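Local coordinates for protein adhesin (Neisseria gonorrhoeae, PDB 6GQ4) that probably acts as a surface-exposed adhesin of the gonococcus and, as a recombinant vaccine antigen, raises bactericidal antibodies in mice, at residues Y15-G20 and I95-C100; M59-G64 and G74-K79; V70-A75 and P85-A90. All coordinates share one frame; numbering follows the deposited sequence. Where two conformers were deposited one is given.

Interaction 1 of 3, residues Y15-G20 and I95-C100; sequences YVCQQG and IVFKDC. With NA (sodium ion), chain B.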
loop_
_atom_site.group_PDB
_atom_site.type_symbol
_atom_site.label_atom_id
_atom_site.label_comp_id
_atom_site.label_asym_id
_atom_site.label_seq_id
_atom_site.Cartn_x
_atom_site.Cartn_y
_atom_site.Cartn_z
ATOM N N TYR A 15 -2.374 -6.654 6.992
ATOM C CA TYR A 15 -3.071 -7.490 5.992
ATOM C C TYR A 15 -2.757 -8.985 6.151
ATOM O O TYR A 15 -1.684 -9.356 6.618
ATOM C CB TYR A 15 -2.640 -7.101 4.584
ATOM C CG TYR A 15 -2.886 -5.670 4.251
ATOM C CD1 TYR A 15 -1.970 -4.687 4.559
ATOM C CD2 TYR A 15 -4.024 -5.331 3.569
ATOM C CE1 TYR A 15 -2.210 -3.355 4.243
ATOM C CE2 TYR A 15 -4.279 -4.013 3.257
ATOM C CZ TYR A 15 -3.371 -3.025 3.581
ATOM O OH TYR A 15 -3.660 -1.693 3.253
ATOM N N VAL A 16 -3.708 -9.810 5.701
ATOM C CA VAL A 16 -3.500 -11.223 5.501
ATOM C C VAL A 16 -3.617 -11.522 4.002
ATOM O O VAL A 16 -4.578 -11.136 3.333
ATOM C CB VAL A 16 -4.448 -12.065 6.379
ATOM C CG1 VAL A 16 -4.165 -11.778 7.844
ATOM C CG2 VAL A 16 -5.929 -11.838 6.067
ATOM N N CYS A 17 -2.587 -12.200 3.498
ATOM C CA CYS A 17 -2.437 -12.464 2.087
ATOM C C CYS A 17 -2.518 -13.961 1.846
ATOM O O CYS A 17 -2.600 -14.747 2.809
ATOM C CB CYS A 17 -1.125 -11.882 1.592
ATOM S SG CYS A 17 -0.829 -10.201 2.194
ATOM N N GLN A 18 -2.463 -14.349 0.575
ATOM C CA GLN A 18 -2.433 -15.744 0.239
ATOM C C GLN A 18 -1.102 -16.358 0.677
ATOM O O GLN A 18 -0.143 -15.648 0.981
ATOM C CB GLN A 18 -2.621 -15.930 -1.263
ATOM C CG GLN A 18 -4.002 -15.506 -1.735
ATOM C CD GLN A 18 -4.187 -15.850 -3.193
ATOM O OE1 GLN A 18 -3.310 -16.466 -3.815
ATOM N NE2 GLN A 18 -5.338 -15.475 -3.742
ATOM N N GLN A 19 -1.093 -17.691 0.695
ATOM C CA GLN A 19 0.069 -18.521 1.091
ATOM C C GLN A 19 0.541 -18.172 2.510
ATOM O O GLN A 19 1.752 -18.166 2.756
ATOM C CB GLN A 19 1.266 -18.366 0.139
ATOM C CG GLN A 19 0.938 -18.356 -1.351
ATOM C CD GLN A 19 0.233 -19.607 -1.806
ATOM O OE1 GLN A 19 -0.724 -20.068 -1.177
ATOM N NE2 GLN A 19 0.704 -20.159 -2.924
ATOM N N GLY A 20 -0.411 -17.858 3.407
ATOM C CA GLY A 20 -0.170 -17.517 4.813
ATOM C C GLY A 20 0.723 -16.300 5.018
ATOM O O GLY A 20 1.274 -16.127 6.087
ATOM N N ILE A 95 4.691 -11.409 -7.967
ATOM C CA ILE A 95 3.854 -10.954 -6.896
ATOM C C ILE A 95 4.373 -11.589 -5.604
ATOM O O ILE A 95 4.478 -12.837 -5.491
ATOM C CB ILE A 95 2.366 -11.236 -7.180
ATOM C CG1 ILE A 95 1.932 -10.670 -8.537
ATOM C CG2 ILE A 95 1.477 -10.716 -6.056
ATOM C CD1 ILE A 95 0.575 -11.169 -9.012
ATOM N N VAL A 96 4.728 -10.756 -4.626
ATOM C CA VAL A 96 5.322 -11.296 -3.414
ATOM C C VAL A 96 4.351 -11.172 -2.222
ATOM O O VAL A 96 4.529 -11.860 -1.196
ATOM C CB VAL A 96 6.715 -10.688 -3.159
ATOM C CG1 VAL A 96 7.689 -11.101 -4.257
ATOM C CG2 VAL A 96 6.685 -9.184 -2.988
ATOM N N PHE A 97 3.307 -10.329 -2.353
ATOM C CA PHE A 97 2.159 -10.404 -1.470
ATOM C C PHE A 97 0.890 -10.285 -2.319
ATOM O O PHE A 97 0.702 -9.290 -3.049
ATOM C CB PHE A 97 2.177 -9.285 -0.423
ATOM C CG PHE A 97 3.297 -9.379 0.577
ATOM C CD1 PHE A 97 3.172 -10.200 1.691
ATOM C CD2 PHE A 97 4.476 -8.663 0.396
ATOM C CE1 PHE A 97 4.190 -10.277 2.616
ATOM C CE2 PHE A 97 5.495 -8.743 1.332
ATOM C CZ PHE A 97 5.348 -9.560 2.434
ATOM N N LYS A 98 0.066 -11.336 -2.257
ATOM C CA LYS A 98 -1.008 -11.571 -3.203
ATOM C C LYS A 98 -2.340 -11.571 -2.463
ATOM O O LYS A 98 -2.466 -12.195 -1.374
ATOM C CB LYS A 98 -0.838 -12.916 -3.927
ATOM C CG LYS A 98 -1.798 -13.150 -5.084
ATOM C CD LYS A 98 -1.389 -14.298 -6.016
ATOM C CE LYS A 98 -2.474 -14.687 -7.008
ATOM N NZ LYS A 98 -3.006 -13.520 -7.755
ATOM N N ASP A 99 -3.295 -10.791 -3.006
ATOM C CA ASP A 99 -4.671 -10.901 -2.593
ATOM C C ASP A 99 -4.746 -10.627 -1.080
ATOM O O ASP A 99 -5.319 -11.394 -0.329
ATOM C CB ASP A 99 -5.162 -12.273 -3.067
ATOM C CG ASP A 99 -6.577 -12.645 -2.691
ATOM O OD1 ASP A 99 -7.468 -11.805 -2.901
ATOM O OD2 ASP A 99 -6.771 -13.799 -2.220
ATOM N N CYS A 100 -4.184 -9.479 -0.659
ATOM C CA CYS A 100 -4.069 -9.107 0.734
ATOM C C CYS A 100 -5.300 -8.317 1.155
ATOM O O CYS A 100 -5.529 -7.219 0.633
ATOM C CB CYS A 100 -2.860 -8.219 0.987
ATOM S SG CYS A 100 -1.270 -8.957 0.528
HETATM NA NA NA B . -6.215 -1.312 2.813
HETATM O O HOH W 1 0.817 -13.616 -0.816
HETATM O O HOH W 2 -5.451 -0.787 1.458
#
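Cys-17 and Cys-100 are joined by a disulfide, SG to SG 2.1 Å, with a C-S-S-C torsion of 106° that turns the two CB atoms roughly at right angles about the S-S bond. Both sulfurs lie anti to their own carbonyl carbon, beside the backbone N, and the CA atoms come within 4.0 Å. The SG of Cys-17 also approaches the Phe-97 ring obliquely, nearest at CD1 (4.0 Å), a sulfur-aromatic contact. Beyond the bridge, Gln-18 N donates an almost straight hydrogen bond to Lys-98 O, and a water that donates to Gln-18 O and accepts from Lys-98 N closes the backbone pairing. The extended Gln-18 side chain crosses that of Asp-99, its amide plane 82° from the carboxylate; NE2 donates to Asp-99 OD2 at 2.7 Å, from above the carboxylate plane, while OE1 lies beside CD of Lys-98. The disulfide ties the chain just past strand 9-16 to strand 95-102 within the antiparallel sheet of this ACP-like domain, beyond a classic beta bulge at Val-96 and Phe-97, which share Ile-88 as their partner on strand 86-89. Before the bridge, Tyr-15 sets its CB 3.8 Å from Cys-100 CB, and its ring runs on to the sodium ion, bound by OH at 2.6 Å. Tyr-81 O and Gln-84 O also bind the ion, and the same hydroxyl is hydrogen-bonded to Tyr-27.

Interaction 2 of 3, residues M59-G64 and G74-K79; sequences MDTFYG and GAMDSK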
loop_
_atom_site.group_PDB
_atom_site.type_symbol
_atom_site.label_atom_id
_atom_site.label_comp_id
_atom_site.label_asym_id
_atom_site.label_seq_id
_atom_site.Cartn_x
_atom_site.Cartn_y
_atom_site.Cartn_z
ATOM N N MET A 59 -9.580 5.018 -10.469
ATOM C CA MET A 59 -10.031 3.672 -10.129
ATOM C C MET A 59 -8.954 2.884 -9.371
ATOM O O MET A 59 -9.268 1.994 -8.584
ATOM C CB MET A 59 -10.368 2.910 -11.416
ATOM C CG MET A 59 -11.538 3.445 -12.216
ATOM S SD MET A 59 -13.092 3.340 -11.323
ATOM C CE MET A 59 -13.352 1.576 -11.184
ATOM N N ASP A 60 -7.683 3.183 -9.643
ATOM C CA ASP A 60 -6.563 2.420 -9.191
ATOM C C ASP A 60 -5.470 3.321 -8.647
ATOM O O ASP A 60 -5.081 4.327 -9.259
ATOM C CB ASP A 60 -5.956 1.602 -10.316
ATOM C CG ASP A 60 -6.891 0.447 -10.719
ATOM O OD1 ASP A 60 -6.922 -0.590 -9.967
ATOM O OD2 ASP A 60 -7.669 0.649 -11.597
ATOM N N THR A 61 -4.882 2.912 -7.514
ATOM C CA THR A 61 -3.743 3.619 -6.965
ATOM C C THR A 61 -2.506 2.703 -6.992
ATOM O O THR A 61 -2.633 1.548 -6.597
ATOM C CB THR A 61 -4.001 4.072 -5.524
ATOM O OG1 THR A 61 -5.276 4.736 -5.475
ATOM C CG2 THR A 61 -2.896 4.986 -5.048
ATOM N N PHE A 62 -1.360 3.253 -7.370
ATOM C CA PHE A 62 -0.104 2.580 -7.416
ATOM C C PHE A 62 0.941 3.376 -6.671
ATOM O O PHE A 62 1.018 4.617 -6.781
ATOM C CB PHE A 62 0.431 2.440 -8.859
ATOM C CG PHE A 62 -0.507 1.669 -9.738
ATOM C CD1 PHE A 62 -0.420 0.302 -9.835
ATOM C CD2 PHE A 62 -1.516 2.298 -10.437
ATOM C CE1 PHE A 62 -1.305 -0.417 -10.625
ATOM C CE2 PHE A 62 -2.386 1.583 -11.254
ATOM C CZ PHE A 62 -2.306 0.220 -11.299
ATOM N N TYR A 63 1.732 2.651 -5.883
ATOM C CA TYR A 63 2.854 3.203 -5.148
ATOM C C TYR A 63 4.137 2.557 -5.646
ATOM O O TYR A 63 4.122 1.343 -5.737
ATOM C CB TYR A 63 2.691 2.981 -3.632
ATOM C CG TYR A 63 1.391 3.515 -3.045
ATOM C CD1 TYR A 63 0.245 2.754 -3.062
ATOM C CD2 TYR A 63 1.309 4.788 -2.499
ATOM C CE1 TYR A 63 -0.962 3.165 -2.557
ATOM C CE2 TYR A 63 0.116 5.199 -1.968
ATOM C CZ TYR A 63 -1.021 4.411 -1.955
ATOM O OH TYR A 63 -2.292 4.815 -1.528
ATOM N N GLY A 64 5.191 3.351 -5.802
ATOM C CA GLY A 64 6.516 2.854 -6.166
ATOM C C GLY A 64 6.890 3.251 -7.579
ATOM O O GLY A 64 6.046 3.607 -8.410
ATOM N N GLY A 74 -7.057 -0.109 -5.060
ATOM C CA GLY A 74 -8.140 0.749 -5.545
ATOM C C GLY A 74 -7.935 2.207 -5.173
ATOM O O GLY A 74 -6.826 2.673 -4.948
ATOM N N ALA A 75 -9.045 2.930 -5.104
ATOM C CA ALA A 75 -9.029 4.334 -4.743
ATOM C C ALA A 75 -8.648 4.434 -3.272
ATOM O O ALA A 75 -9.132 3.641 -2.410
ATOM C CB ALA A 75 -10.387 4.941 -5.015
ATOM N N MET A 76 -7.723 5.350 -2.975
ATOM C CA MET A 76 -7.204 5.450 -1.586
ATOM C C MET A 76 -7.356 6.861 -1.063
ATOM O O MET A 76 -6.776 7.780 -1.566
ATOM C CB MET A 76 -5.727 5.066 -1.527
ATOM C CG MET A 76 -5.518 3.628 -1.814
ATOM S SD MET A 76 -5.993 2.575 -0.413
ATOM C CE MET A 76 -4.504 2.523 0.575
ATOM N N ASP A 77 -8.065 6.947 0.052
ATOM C CA ASP A 77 -8.140 8.192 0.826
ATOM C C ASP A 77 -8.449 7.842 2.270
ATOM O O ASP A 77 -8.550 6.686 2.647
ATOM C CB ASP A 77 -9.159 9.149 0.205
ATOM C CG ASP A 77 -10.578 8.627 0.185
ATOM O OD1 ASP A 77 -10.965 7.808 1.061
ATOM O OD2 ASP A 77 -11.277 9.030 -0.732
ATOM N N SER A 78 -8.528 8.885 3.106
ATOM C CA SER A 78 -8.699 8.708 4.522
ATOM C C SER A 78 -9.989 7.932 4.871
ATOM O O SER A 78 -10.039 7.331 5.944
ATOM C CB SER A 78 -8.594 10.085 5.233
ATOM O OG SER A 78 -9.565 10.996 4.718
ATOM N N LYS A 79 -11.014 7.998 3.992
ATOM C CA LYS A 79 -12.263 7.240 4.128
ATOM C C LYS A 79 -12.037 5.752 3.809
ATOM O O LYS A 79 -12.443 4.876 4.563
ATOM C CB LYS A 79 -13.341 7.841 3.215
ATOM C CG LYS A 79 -13.840 9.217 3.626
ATOM C CD LYS A 79 -15.026 9.718 2.824
ATOM C CE LYS A 79 -14.707 9.916 1.357
ATOM N NZ LYS A 79 -13.643 10.926 1.154
HETATM O O HOH W 3 -11.273 2.166 -7.024
#
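Asp-60 and Gly-74 bring the two backbones closest, CA to CA 4.3 Å, near strand 61-63 and the loop that follows strand 70-73. At this point Gly-74 CA makes a CH...O contact with Met-59 O, and a water bridges Met-59 O, to which it donates, and Ala-75 N, from which it accepts at 3.0 Å. Gly-74 O is then gripped by Thr-61, whose OG1 donates to it at 2.6 Å. With OG1 anti to the carbonyl carbon (chi1 -49°), the hydroxyl is held beside its own backbone N and reaches the carbonyl from a position tilted 26° from its plane. The methylene CG of Met-76 lies 3.8 Å from the same Thr-61 OG1. Farther along, Tyr-63 brings the tip of its ring across Met-76: OH lies 3.4 Å from both CB and CG, and the thioether chain turns twice beyond CG, bringing CE 3.8 Å from Tyr-63 OH. These are van der Waals contacts of the hydroxyl oxygen with carbon; its hydrogen-bond partner is Thr-35 OG1. Thr-61 and Tyr-63 pair through their backbones with Thr-73 and Leu-71 of strand 70-73, while Met-76 packs on Thr-35 of strand 35-42 and on Tyr-81, so the loop after strand 70-73 passes alongside the outermost strand 61-63 and on to strand 35-42.

Interaction 3 of 3, residues V70-A75 and P85-A90; sequences VLSTGA and PIMITA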
loop_
_atom_site.group_PDB
_atom_site.type_symbol
_atom_site.label_atom_id
_atom_site.label_comp_id
_atom_site.label_asym_id
_atom_site.label_seq_id
_atom_site.Cartn_x
_atom_site.Cartn_y
_atom_site.Cartn_z
ATOM N N VAL A 70 6.198 -2.358 -6.145
ATOM C CA VAL A 70 4.980 -1.643 -6.439
ATOM C C VAL A 70 3.816 -2.222 -5.628
ATOM O O VAL A 70 3.537 -3.435 -5.694
ATOM C CB VAL A 70 4.678 -1.648 -7.942
ATOM C CG1 VAL A 70 3.330 -1.011 -8.196
ATOM C CG2 VAL A 70 5.789 -0.966 -8.730
ATOM N N LEU A 71 3.141 -1.315 -4.840
ATOM C CA LEU A 71 1.881 -1.672 -4.205
ATOM C C LEU A 71 0.726 -1.203 -5.102
ATOM O O LEU A 71 0.743 -0.009 -5.502
ATOM C CB LEU A 71 1.831 -1.043 -2.812
ATOM C CG LEU A 71 0.686 -1.526 -1.926
ATOM C CD1 LEU A 71 1.073 -1.375 -0.463
ATOM C CD2 LEU A 71 -0.649 -0.851 -2.212
ATOM N N SER A 72 -0.228 -2.082 -5.388
ATOM C CA SER A 72 -1.375 -1.654 -6.189
ATOM C C SER A 72 -2.666 -1.996 -5.440
ATOM O O SER A 72 -2.805 -2.981 -4.735
ATOM C CB SER A 72 -1.361 -2.212 -7.586
ATOM O OG SER A 72 -1.464 -3.616 -7.536
ATOM N N THR A 73 -3.612 -1.060 -5.575
ATOM C CA THR A 73 -4.860 -1.111 -4.879
ATOM C C THR A 73 -5.862 -0.208 -5.635
ATOM O O THR A 73 -5.610 0.254 -6.765
ATOM C CB THR A 73 -4.655 -0.694 -3.408
ATOM O OG1 THR A 73 -5.831 -0.949 -2.632
ATOM C CG2 THR A 73 -4.249 0.761 -3.245
ATOM N N GLY A 74 -7.057 -0.109 -5.060
ATOM C CA GLY A 74 -8.140 0.749 -5.545
ATOM C C GLY A 74 -7.935 2.207 -5.173
ATOM O O GLY A 74 -6.826 2.673 -4.948
ATOM N N ALA A 75 -9.045 2.930 -5.104
ATOM C CA ALA A 75 -9.029 4.334 -4.743
ATOM C C ALA A 75 -8.648 4.434 -3.272
ATOM O O ALA A 75 -9.132 3.641 -2.410
ATOM C CB ALA A 75 -10.387 4.941 -5.015
ATOM N N PRO A 85 -8.348 -4.001 -0.535
ATOM C CA PRO A 85 -7.358 -5.057 -0.652
ATOM C C PRO A 85 -6.177 -4.506 -1.456
ATOM O O PRO A 85 -6.364 -3.562 -2.256
ATOM C CB PRO A 85 -8.083 -6.193 -1.363
ATOM C CG PRO A 85 -9.364 -5.642 -1.869
ATOM C CD PRO A 85 -9.530 -4.234 -1.368
ATOM N N ILE A 86 -4.987 -5.085 -1.252
ATOM C CA ILE A 86 -3.742 -4.680 -1.941
ATOM C C ILE A 86 -3.014 -5.915 -2.513
ATOM O O ILE A 86 -3.255 -7.071 -2.122
ATOM C CB ILE A 86 -2.833 -3.892 -0.967
ATOM C CG1 ILE A 86 -2.195 -4.816 0.071
ATOM C CG2 ILE A 86 -3.581 -2.720 -0.295
ATOM C CD1 ILE A 86 -1.046 -4.181 0.779
ATOM N N MET A 87 -2.057 -5.612 -3.379
ATOM C CA MET A 87 -1.041 -6.550 -3.789
ATOM C C MET A 87 0.295 -5.799 -3.907
ATOM O O MET A 87 0.347 -4.604 -4.134
ATOM C CB MET A 87 -1.446 -7.286 -5.080
ATOM C CG MET A 87 -1.630 -6.549 -6.357
ATOM S SD MET A 87 -1.883 -7.825 -7.718
ATOM C CE MET A 87 -0.438 -7.572 -8.749
ATOM N N ILE A 88 1.403 -6.517 -3.618
ATOM C CA ILE A 88 2.745 -5.985 -3.801
ATOM C C ILE A 88 3.476 -6.897 -4.802
ATOM O O ILE A 88 3.494 -8.121 -4.608
ATOM C CB ILE A 88 3.506 -5.849 -2.463
ATOM C CG1 ILE A 88 2.731 -4.927 -1.514
ATOM C CG2 ILE A 88 4.936 -5.373 -2.643
ATOM C CD1 ILE A 88 3.231 -4.878 -0.079
ATOM N N THR A 89 4.070 -6.247 -5.799
ATOM C CA THR A 89 4.855 -6.849 -6.891
ATOM C C THR A 89 6.335 -6.495 -6.664
ATOM O O THR A 89 6.659 -5.364 -6.327
ATOM C CB THR A 89 4.310 -6.397 -8.266
ATOM O OG1 THR A 89 2.926 -6.740 -8.366
ATOM C CG2 THR A 89 5.010 -7.046 -9.432
ATOM N N ALA A 90 7.237 -7.461 -6.861
ATOM C CA ALA A 90 8.676 -7.230 -6.720
ATOM C C ALA A 90 9.256 -6.629 -8.002
ATOM O O ALA A 90 8.599 -6.607 -9.066
ATOM C CB ALA A 90 9.363 -8.526 -6.389
HETATM O O HOH W 4 1.581 -4.627 -7.306
#
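Leu-71 has CG anti to its backbone N (chi1 -170°), which swings its methyls over strand 86-89, while Ile-86 holds CG1 between its N and carbonyl carbon (chi1 73°), turning CD1 back to meet them. Leu-71 CD1 consequently touches Ile-86 CD1 at 3.7 Å, and its CG rests 4.0 Å from CG1 of Ile-88, which faces it in the non-hydrogen-bonded pair. Thr-73 OG1 reaches across to donate to Pro-85 O at 2.7 Å, from a position tilted well off the carbonyl plane; the CG2 of Ile-86 lies alongside that hydroxyl. On the opposite face, Ser-72 OG in the conformer given comes within 3.2 Å of Met-87 CG. A water there donates to Val-70 O and hydrogen-bonds to Thr-89 OG1 (2.7 Å). Val-70 with Thr-89 and Ser-72 with Met-87 are the hydrogen-bonded pairs, each exchanging two bonds, the Ser-72 N to Met-87 O bond being 2.9 Å. Short CA-H...O contacts accompany them, such as Leu-71 CA to Met-87 O at 3.3 Å. Val-25 and Tyr-27 of strand 22-29 pack against the buried face bearing Leu-71 and Ile-86, and Phe-97 meets Ile-88. This is an antiparallel ladder between consecutive strands, their axes 4.7 Å apart; because strand 22-29 is not their neighbour in the sheet, its packing here implies that the sheet curls round on itself, consistent with the barrel-like fold of the ACP/MliC family.

In the fold
The three contacts share one antiparallel sheet, in which strands 9-16, 95-102, 86-89, 70-73 and 61-63 lie side by side in that order, the sheet continuing past 9-16. Interaction 1 joins the first two, interaction 3 pairs 86-89 with 70-73, and interaction 2 fastens the edge strand 61-63 to the loop leaving 70-73. Interactions 2 and 3 share Gly-74 and Ala-75, with centres about 9 Å apart; interactions 1 and 3 have centres about 10 Å apart and meet through Cys-100 O and Ile-86 N, while 1 and 2, centres about 18 Å apart, do not touch. Along the chain, both local contacts fall between the distant segments of interaction 1, whose disulfide covalently links the early and late parts of the domain.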